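Local atomic coordinates of probable glutamine synthetase (Pseudomonas aeruginosa, PDB entry 4HPP), a protein that is probably a member of the glutamine synthetase family, with an N-terminal beta domain and a catalytic domain, and assembles from several copies of one chain. Residues F134-L139 with M216-C221; E33-G38 with L68-N73. One frame throughout, in Å; residues are numbered along the deposited sequence.

Contact 1: F134-L139 with M216-C221; sequences FSLLGL and MGLRTC
Ser135 and Cys221 pair across two antiparallel strands, each giving its backbone N-H to the other's carbonyl, with Ser135 N 2.7 Å from Cys221 O. Two residues on, Leu137 and Arg219 repeat the exchange, Leu137 N to Arg219 O at 2.7 Å and nearly straight (168°). Between them Leu136 and Thr220 form a non-hydrogen-bonded pair, where Thr220 CA approaches Ser135 O in a CA-H...O contact. Side chains therefore alternate: Ser135, Leu137, Arg219 and Cys221 share one face of the sheet, Leu136 and Thr220 the other.

Leu218 leads into strand 219-221. Its CB sits 3.4 Å from Leu137 O and also meets Leu136 CD1. CG, placed anti to the carbonyl carbon (chi1 -54°), stays near Leu137 O and divides the chain: CD1 reaches Leu139 CD2 at 3.5 Å, while CD2 lies 3.4 Å from Gly138 O. Just before it, Gly217 closes helix 196-216 in a Schellman motif, and after Leu218 the chain enters strand 219-221, which pairs with the end of strand 124-137 in the mixed sheet of the catalytic domain.

On the face bearing Arg219, the guanidinium lies over Leu137, whose CB stands 3.5 Å above one side of the plane, offset toward the rim; Leu137 CD1 meets Arg219 NH1 at 3.5 Å. Arg219 also packs on Glu142 of a second subunit. On the sheet face bearing Thr220, its CG2 approaches Phe134 CD2 obliquely at 4.0 Å, and both residues rest on Thr209 of helix 196-216.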
loop_
_atom_site.group_PDB
_atom_site.type_symbol
_atom_site.label_atom_id
_atom_site.label_comp_id
_atom_site.label_asym_id
_atom_site.label_seq_id
_atom_site.Cartn_x
_atom_site.Cartn_y
_atom_site.Cartn_z
ATOM N N PHE A 134 15.541 -8.692 -29.027
ATOM C CA PHE A 134 15.732 -8.819 -27.596
ATOM C C PHE A 134 14.489 -9.390 -26.897
ATOM O O PHE A 134 13.354 -9.404 -27.461
ATOM C CB PHE A 134 16.144 -7.451 -26.995
ATOM C CG PHE A 134 15.072 -6.355 -27.141
ATOM C CD1 PHE A 134 15.027 -5.530 -28.290
ATOM C CD2 PHE A 134 14.154 -6.114 -26.109
ATOM C CE1 PHE A 134 14.082 -4.562 -28.417
ATOM C CE2 PHE A 134 13.211 -5.117 -26.244
ATOM C CZ PHE A 134 13.156 -4.361 -27.393
ATOM N N SER A 135 14.699 -9.812 -25.665
ATOM C CA SER A 135 13.647 -10.312 -24.805
ATOM C C SER A 135 13.318 -9.177 -23.930
ATOM O O SER A 135 14.240 -8.489 -23.453
ATOM C CB SER A 135 14.176 -11.410 -23.839
ATOM O OG SER A 135 14.414 -12.659 -24.486
ATOM N N LEU A 136 12.021 -8.989 -23.688
ATOM C CA LEU A 136 11.502 -8.038 -22.707
ATOM C C LEU A 136 10.893 -8.804 -21.558
ATOM O O LEU A 136 9.847 -9.431 -21.721
ATOM C CB LEU A 136 10.463 -7.080 -23.326
ATOM C CG LEU A 136 10.049 -5.898 -22.446
ATOM C CD1 LEU A 136 11.246 -5.032 -22.144
ATOM C CD2 LEU A 136 8.974 -5.028 -23.071
ATOM N N LEU A 137 11.564 -8.745 -20.407
ATOM C CA LEU A 137 11.160 -9.447 -19.189
ATOM C C LEU A 137 10.570 -8.523 -18.167
ATOM O O LEU A 137 11.038 -7.366 -17.966
ATOM C CB LEU A 137 12.352 -10.185 -18.574
ATOM C CG LEU A 137 13.121 -10.959 -19.655
ATOM C CD1 LEU A 137 14.419 -11.537 -19.111
ATOM C CD2 LEU A 137 12.165 -12.008 -20.204
ATOM N N GLY A 138 9.504 -9.042 -17.560
ATOM C CA GLY A 138 8.909 -8.494 -16.353
ATOM C C GLY A 138 7.525 -7.963 -16.635
ATOM O O GLY A 138 6.942 -7.276 -15.800
ATOM N N LEU A 139 7.006 -8.207 -17.838
ATOM C CA LEU A 139 5.815 -7.475 -18.223
ATOM C C LEU A 139 4.690 -8.017 -17.381
ATOM O O LEU A 139 4.671 -9.191 -17.044
ATOM C CB LEU A 139 5.502 -7.579 -19.709
ATOM C CG LEU A 139 6.441 -6.930 -20.712
ATOM C CD1 LEU A 139 6.031 -7.318 -22.177
ATOM C CD2 LEU A 139 6.414 -5.450 -20.475
ATOM N N MET A 216 11.301 1.399 -16.355
ATOM C CA MET A 216 9.918 0.882 -16.188
ATOM C C MET A 216 9.924 -0.314 -15.257
ATOM O O MET A 216 8.865 -0.842 -14.913
ATOM C CB MET A 216 9.317 0.514 -17.558
ATOM C CG MET A 216 9.273 1.687 -18.561
ATOM S SD MET A 216 8.422 1.414 -20.113
ATOM C CE MET A 216 6.726 1.690 -19.648
ATOM N N GLY A 217 11.123 -0.734 -14.833
ATOM C CA GLY A 217 11.223 -1.795 -13.838
ATOM C C GLY A 217 11.272 -3.084 -14.632
ATOM O O GLY A 217 11.140 -4.142 -14.069
ATOM N N LEU A 218 11.454 -2.995 -15.949
ATOM C CA LEU A 218 11.587 -4.173 -16.796
ATOM C C LEU A 218 13.034 -4.503 -17.013
ATOM O O LEU A 218 13.937 -3.782 -16.606
ATOM C CB LEU A 218 10.860 -3.990 -18.132
ATOM C CG LEU A 218 9.374 -3.598 -17.957
ATOM C CD1 LEU A 218 8.719 -3.086 -19.236
ATOM C CD2 LEU A 218 8.466 -4.666 -17.328
ATOM N N ARG A 219 13.260 -5.635 -17.647
ATOM C CA ARG A 219 14.588 -6.053 -18.030
ATOM C C ARG A 219 14.648 -6.472 -19.522
ATOM O O ARG A 219 13.647 -6.985 -20.119
ATOM C CB ARG A 219 14.941 -7.259 -17.178
ATOM C CG ARG A 219 15.505 -6.913 -15.823
ATOM C CD ARG A 219 15.731 -8.191 -15.044
ATOM N NE ARG A 219 14.438 -8.806 -14.836
ATOM C CZ ARG A 219 14.128 -10.038 -15.208
ATOM N NH1 ARG A 219 15.077 -10.818 -15.780
ATOM N NH2 ARG A 219 12.866 -10.478 -14.976
ATOM N N THR A 220 15.817 -6.279 -20.130
ATOM C CA THR A 220 16.002 -6.817 -21.443
ATOM C C THR A 220 17.021 -7.958 -21.470
ATOM O O THR A 220 17.956 -8.041 -20.653
ATOM C CB THR A 220 16.480 -5.736 -22.399
ATOM O OG1 THR A 220 17.613 -5.114 -21.826
ATOM C CG2 THR A 220 15.429 -4.684 -22.606
ATOM N N CYS A 221 16.900 -8.815 -22.461
ATOM C CA CYS A 221 17.971 -9.744 -22.716
ATOM C C CYS A 221 18.250 -9.744 -24.198
ATOM O O CYS A 221 17.306 -9.982 -24.990
ATOM C CB CYS A 221 17.605 -11.169 -22.195
ATOM S SG CYS A 221 18.820 -12.433 -22.645
#

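Contact 2: E33-G38 with L68-N73; sequences EQLASG and LLPDPN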
loop_
_atom_site.group_PDB
_atom_site.type_symbol
_atom_site.label_atom_id
_atom_site.label_comp_id
_atom_site.label_asym_id
_atom_site.label_seq_id
_atom_site.Cartn_x
_atom_site.Cartn_y
_atom_site.Cartn_z
ATOM N N GLU A 33 35.903 21.495 -20.444
ATOM C CA GLU A 33 37.282 21.337 -20.024
ATOM C C GLU A 33 37.697 19.907 -20.286
ATOM O O GLU A 33 38.806 19.662 -20.756
ATOM C CB GLU A 33 37.523 21.739 -18.556
ATOM C CG GLU A 33 36.281 21.916 -17.674
ATOM C CD GLU A 33 35.443 23.162 -18.011
ATOM O OE1 GLU A 33 35.927 24.288 -17.774
ATOM O OE2 GLU A 33 34.289 23.024 -18.500
ATOM N N GLN A 34 36.782 18.968 -20.056
ATOM C CA GLN A 34 37.133 17.545 -20.109
ATOM C C GLN A 34 37.324 16.943 -21.513
ATOM O O GLN A 34 38.113 15.974 -21.696
ATOM C CB GLN A 34 36.199 16.708 -19.220
ATOM C CG GLN A 34 36.637 16.649 -17.764
ATOM C CD GLN A 34 38.150 16.537 -17.602
ATOM O OE1 GLN A 34 38.757 17.393 -16.963
ATOM N NE2 GLN A 34 38.773 15.505 -18.206
ATOM N N LEU A 35 36.643 17.541 -22.498
ATOM C CA LEU A 35 36.659 17.033 -23.875
ATOM C C LEU A 35 38.050 16.795 -24.501
ATOM O O LEU A 35 38.235 15.792 -25.197
ATOM C CB LEU A 35 35.813 17.905 -24.800
ATOM C CG LEU A 35 34.299 17.712 -24.917
ATOM C CD1 LEU A 35 33.743 18.769 -25.879
ATOM C CD2 LEU A 35 33.948 16.318 -25.393
ATOM N N ALA A 36 39.011 17.689 -24.262
ATOM C CA ALA A 36 40.347 17.559 -24.878
ATOM C C ALA A 36 41.239 16.446 -24.293
ATOM O O ALA A 36 42.030 15.821 -25.036
ATOM C CB ALA A 36 41.087 18.899 -24.885
ATOM N N SER A 37 41.112 16.214 -22.984
ATOM C CA SER A 37 41.921 15.223 -22.263
ATOM C C SER A 37 41.197 13.880 -22.218
ATOM O O SER A 37 41.804 12.862 -21.952
ATOM C CB SER A 37 42.138 15.682 -20.794
ATOM O OG SER A 37 40.875 15.798 -20.086
ATOM N N GLY A 38 39.880 13.905 -22.425
ATOM C CA GLY A 38 39.017 12.775 -22.142
ATOM C C GLY A 38 39.149 12.433 -20.677
ATOM O O GLY A 38 39.281 13.348 -19.859
ATOM N N LEU A 68 40.760 7.891 -22.775
ATOM C CA LEU A 68 39.531 7.630 -23.484
ATOM C C LEU A 68 39.037 8.995 -23.944
ATOM O O LEU A 68 38.563 9.811 -23.129
ATOM C CB LEU A 68 38.474 7.003 -22.557
ATOM C CG LEU A 68 37.115 6.720 -23.224
ATOM C CD1 LEU A 68 37.338 6.002 -24.560
ATOM C CD2 LEU A 68 36.114 5.929 -22.371
ATOM N N LEU A 69 39.136 9.216 -25.245
ATOM C CA LEU A 69 38.973 10.549 -25.831
ATOM C C LEU A 69 37.620 10.651 -26.541
ATOM O O LEU A 69 37.482 10.145 -27.649
ATOM C CB LEU A 69 40.087 10.778 -26.855
ATOM C CG LEU A 69 40.709 12.174 -26.886
ATOM C CD1 LEU A 69 41.441 12.429 -25.587
ATOM C CD2 LEU A 69 41.661 12.273 -28.069
ATOM N N PRO A 70 36.617 11.271 -25.895
ATOM C CA PRO A 70 35.257 11.391 -26.464
ATOM C C PRO A 70 35.268 12.068 -27.843
ATOM O O PRO A 70 35.945 13.082 -28.042
ATOM C CB PRO A 70 34.515 12.277 -25.454
ATOM C CG PRO A 70 35.606 12.955 -24.685
ATOM C CD PRO A 70 36.746 11.978 -24.616
ATOM N N ASP A 71 34.563 11.477 -28.799
ATOM C CA ASP A 71 34.431 12.089 -30.084
ATOM C C ASP A 71 33.160 12.926 -29.995
ATOM O O ASP A 71 32.085 12.373 -29.765
ATOM C CB ASP A 71 34.301 11.031 -31.149
ATOM C CG ASP A 71 33.535 11.515 -32.353
ATOM O OD1 ASP A 71 33.631 12.714 -32.697
ATOM O OD2 ASP A 71 32.807 10.704 -32.953
ATOM N N PRO A 72 33.276 14.266 -30.193
ATOM C CA PRO A 72 32.125 15.147 -29.876
ATOM C C PRO A 72 30.949 14.889 -30.778
ATOM O O PRO A 72 29.813 15.200 -30.413
ATOM C CB PRO A 72 32.670 16.556 -30.110
ATOM C CG PRO A 72 34.178 16.397 -30.178
ATOM C CD PRO A 72 34.452 15.029 -30.687
ATOM N N ASN A 73 31.202 14.299 -31.946
ATOM C CA ASN A 73 30.104 14.067 -32.906
ATOM C C ASN A 73 29.179 12.874 -32.614
ATOM O O ASN A 73 28.152 12.728 -33.251
ATOM C CB ASN A 73 30.615 14.076 -34.368
ATOM C CG ASN A 73 31.134 15.454 -34.801
ATOM O OD1 ASN A 73 30.494 16.501 -34.578
ATOM N ND2 ASN A 73 32.294 15.461 -35.417
#
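Gly38, where the chain leaves helical geometry after helix 31-35, has positive phi (59°) and brings its CA to within 4.3 Å of Leu69 CA, with no hydrogen bond joining the two segments. That close approach leaves no room for a side chain: Gly38 CA is 3.2 Å from Leu68 O, a CA-H...O contact, and 3.5 Å from Pro70 CD. Further round the same ring, Pro70 CG receives Leu35 CD2 at 3.8 Å, the two side chains crossing at a slant. Leu69 touches through CD1, 3.5 Å from Ala36 O and 3.7 Å from Ser37 C, so within these two segments the branch lies against backbone atoms; Val320 of a second subunit also packs on Leu69. Ser37 O, in turn, accepts a hydrogen bond from Arg67 NE, a further tie between the turn and strand 66-78. After Gly38 the chain becomes strand 39-41, an outermost strand of the N-terminal sheet within this chain, and Cys39 bonds to Leu68 through the backbone. On the other flank strand 89-97 pairs with 66-78; its Leu92 touches both Leu35 and Pro70, while Phe12 of strand 9-15 touches Pro70.

How the contacts relate
Contact 2 closes before contact 1 opens along the chain; contact 2 lies in the N-terminal domain and contact 1 in the catalytic domain. Their centres are 33 Å apart, with nearest atoms about 22 Å apart, and they share no sheet. Contact 2 belongs to the five-stranded sheet containing strand 66-78; contact 1 belongs to the larger mixed sheet, on the strand that also carries the magnesium-binding Glu133. In contact 1 two strands pair just after a helix has ended; in contact 2 the turn after helix 31-35 packs on strand 66-78. Each includes a residue packed on a second subunit, so both domains contribute to packing between copies in the six-chain assembly.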